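Local coordinates for folylpolyglutamate synthase protein FOLC (Mycobacterium tuberculosis, PDB 2VOS) that probably adds L-glutamate to dihydropteroate and to tetrahydrofolate in ATP-dependent steps, giving dihydrofolate and folylpolyglutamates, at residues T76-M81 against A299-L304. Numbering follows the deposited sequence.
With CO (cobalt (II) ion), chain E; ADP (adenosine-5'-diphosphate), chain B.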
loop_
_atom_site.group_PDB
_atom_site.type_symbol
_atom_site.label_atom_id
_atom_site.label_comp_id
_atom_site.label_asym_id
_atom_site.label_seq_id
_atom_site.Cartn_x
_atom_site.Cartn_y
_atom_site.Cartn_z
ATOM N N THR A 76 -0.989 -2.181 1.457
ATOM C CA THR A 76 0.417 -2.594 1.255
ATOM C C THR A 76 1.095 -2.871 2.598
ATOM O O THR A 76 1.817 -3.871 2.748
ATOM C CB THR A 76 1.218 -1.542 0.424
ATOM O OG1 THR A 76 0.746 -1.654 -0.910
ATOM C CG2 THR A 76 2.729 -1.943 0.412
ATOM N N SER A 77 0.907 -1.973 3.554
ATOM C CA SER A 77 1.549 -2.192 4.851
ATOM C C SER A 77 1.051 -3.509 5.503
ATOM O O SER A 77 1.835 -4.284 6.085
ATOM C CB SER A 77 1.224 -1.032 5.786
ATOM O OG SER A 77 1.937 0.141 5.451
ATOM N N VAL A 78 -0.267 -3.759 5.436
ATOM C CA VAL A 78 -0.828 -5.010 5.990
ATOM C C VAL A 78 -0.271 -6.201 5.226
ATOM O O VAL A 78 0.049 -7.248 5.832
ATOM C CB VAL A 78 -2.413 -5.035 5.959
ATOM C CG1 VAL A 78 -2.945 -6.502 6.311
ATOM C CG2 VAL A 78 -2.950 -4.015 7.005
ATOM N N ALA A 79 -0.149 -6.092 3.895
ATOM C CA ALA A 79 0.364 -7.211 3.081
ATOM C C ALA A 79 1.767 -7.547 3.578
ATOM O O ALA A 79 2.116 -8.703 3.731
ATOM C CB ALA A 79 0.430 -6.847 1.611
ATOM N N ARG A 80 2.595 -6.521 3.769
ATOM C CA ARG A 80 3.983 -6.774 4.220
ATOM C C ARG A 80 4.094 -7.330 5.649
ATOM O O ARG A 80 5.026 -8.099 5.914
ATOM C CB ARG A 80 4.833 -5.530 4.120
ATOM C CG ARG A 80 4.926 -5.060 2.591
ATOM C CD ARG A 80 5.747 -3.752 2.516
ATOM N NE ARG A 80 7.186 -3.942 2.822
ATOM C CZ ARG A 80 8.134 -4.218 1.917
ATOM N NH1 ARG A 80 7.851 -4.365 0.623
ATOM N NH2 ARG A 80 9.396 -4.364 2.303
HETATM N N MSE A 81 3.171 -6.939 6.537
HETATM C CA MSE A 81 3.069 -7.481 7.888
HETATM C C MSE A 81 2.650 -8.965 7.871
HETATM O O MSE A 81 3.280 -9.778 8.527
HETATM C CB MSE A 81 2.060 -6.693 8.712
HETATM C CG MSE A 81 2.679 -5.347 9.148
HETATM SE SE MSE A 81 1.204 -4.240 9.777
HETATM C CE MSE A 81 2.171 -2.671 10.301
ATOM N N ALA A 299 -0.329 0.543 14.207
ATOM C CA ALA A 299 -0.759 -0.404 15.230
ATOM C C ALA A 299 -2.031 -1.126 14.805
ATOM O O ALA A 299 -2.216 -2.315 15.081
ATOM C CB ALA A 299 -0.983 0.347 16.625
ATOM N N HIS A 300 -2.914 -0.403 14.122
ATOM C CA HIS A 300 -4.188 -0.993 13.675
ATOM C C HIS A 300 -3.964 -1.952 12.518
ATOM O O HIS A 300 -4.604 -3.011 12.444
ATOM C CB HIS A 300 -5.192 0.136 13.290
ATOM C CG HIS A 300 -5.705 0.843 14.498
ATOM N ND1 HIS A 300 -6.467 0.197 15.459
ATOM C CD2 HIS A 300 -5.489 2.093 14.969
ATOM C CE1 HIS A 300 -6.695 1.022 16.467
ATOM N NE2 HIS A 300 -6.107 2.175 16.199
ATOM N N ASN A 301 -3.062 -1.574 11.610
ATOM C CA ASN A 301 -2.647 -2.460 10.526
ATOM C C ASN A 301 -1.997 -3.721 11.134
ATOM O O ASN A 301 -2.277 -4.817 10.678
ATOM C CB ASN A 301 -1.594 -1.804 9.599
ATOM C CG ASN A 301 -2.194 -0.639 8.803
ATOM O OD1 ASN A 301 -3.422 -0.523 8.712
ATOM N ND2 ASN A 301 -1.344 0.187 8.207
ATOM N N ALA A 302 -1.146 -3.559 12.143
ATOM C CA ALA A 302 -0.570 -4.744 12.815
ATOM C C ALA A 302 -1.580 -5.714 13.358
ATOM O O ALA A 302 -1.506 -6.919 13.115
ATOM C CB ALA A 302 0.384 -4.317 13.924
ATOM N N VAL A 303 -2.564 -5.250 14.117
ATOM C CA VAL A 303 -3.452 -6.245 14.712
ATOM C C VAL A 303 -4.338 -6.854 13.611
ATOM O O VAL A 303 -4.746 -8.004 13.693
ATOM C CB VAL A 303 -4.365 -5.621 15.809
ATOM C CG1 VAL A 303 -5.409 -4.689 15.184
ATOM C CG2 VAL A 303 -5.019 -6.716 16.640
ATOM N N LEU A 304 -4.616 -6.090 12.558
ATOM C CA LEU A 304 -5.374 -6.653 11.455
ATOM C C LEU A 304 -4.584 -7.781 10.759
ATOM O O LEU A 304 -5.151 -8.814 10.395
ATOM C CB LEU A 304 -5.674 -5.532 10.430
ATOM C CG LEU A 304 -6.560 -5.949 9.266
ATOM C CD1 LEU A 304 -7.923 -6.477 9.800
ATOM C CD2 LEU A 304 -6.825 -4.652 8.367
HETATM CO CO CO E . -0.840 -0.473 -1.852
HETATM P PB ADP B . -2.477 1.131 0.417
HETATM O O1B ADP B . -1.679 -0.051 -0.067
HETATM O O2B ADP B . -2.431 2.298 -0.529
HETATM O O3B ADP B . -3.851 0.839 0.939
HETATM P PA ADP B . -0.234 1.707 2.269
HETATM O O1A ADP B . 0.661 1.797 1.042
HETATM O O2A ADP B . 0.087 0.906 3.520
HETATM O O3A ADP B . -1.805 1.617 1.816
HETATM O "O5'" ADP B . -0.226 3.238 2.811
HETATM C "C5'" ADP B . -0.348 4.404 1.983
HETATM C "C4'" ADP B . -0.358 5.604 2.956
HETATM O "O4'" ADP B . -1.562 5.539 3.769
HETATM C "C3'" ADP B . 0.740 5.566 4.016
HETATM O "O3'" ADP B . 1.826 6.394 3.654
HETATM C "C2'" ADP B . 0.200 6.166 5.283
HETATM O "O2'" ADP B . 0.201 7.623 5.095
HETATM C "C1'" ADP B . -1.268 5.853 5.154
HETATM N N9 ADP B . -1.767 4.658 5.893
HETATM C C8 ADP B . -1.352 3.347 5.888
HETATM N N7 ADP B . -2.169 2.600 6.688
HETATM C C5 ADP B . -3.173 3.425 7.109
HETATM C C6 ADP B . -4.380 3.299 7.934
HETATM N N6 ADP B . -4.716 2.117 8.491
HETATM N N1 ADP B . -5.080 4.420 8.143
HETATM C C2 ADP B . -4.777 5.656 7.670
HETATM N N3 ADP B . -3.696 5.860 6.872
HETATM C C4 ADP B . -2.892 4.779 6.604
HETATM O O HOH W 1 -2.343 0.563 -3.007
HETATM O O HOH W 2 0.317 1.277 -1.694
#
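The ADP site is built where the P-loop helix 75-88 meets helix 296-312. The N-terminal end of helix 75-88 meets the phosphates, and Gly74 and Lys75 also bond ADP. Thr76 N donates to ADP O1B at 2.7 Å. Thr76 OG1 lies anti to its carbonyl carbon and binds the cobalt ion at 2.2 Å. ADP O1B, two waters, the backbone O of Ser98 and OE2 of Glu174 complete the six ligands. Ser77 N and OG both grip ADP O2A, an alpha-phosphate oxygen. Asn301, on the other helix, reads the adenine with its amide. Its ND2 donates to ADP N7 over 3.0 Å in a nearly straight bond (172°). Its OD1 accepts from ADP N6 at 2.9 Å. A second bond, from ND2 to Gln298, helps to fix the amide flip.

Val78 and, one turn on from Ser77, Met81 pack against the other helix. Val78 CG2 lies beside its own backbone N and packs on Asn301 CB at 3.7 Å. The same methyl makes an apolar contact with Leu304 CD2 at 4.2 Å. Met81 is a selenomethionine, extended beyond CG. It crosses the Asn301 side chain at about a right angle. Its SE is in close van der Waals contact with the helix backbone at Asn301 C and Ala302 N, 3.4 Å from the latter. Val78 CG2 and Met81 SE thus both pack against Asn301 CB.

The axes of segments 76-81 and 299-304 approach to 8.9 Å and cross at -47°. Helix 75-88 follows strand 66-70 of the central eight-stranded sheet. Ala299 and Ala302 rest on strand 274-281 of the three-stranded antiparallel sheet.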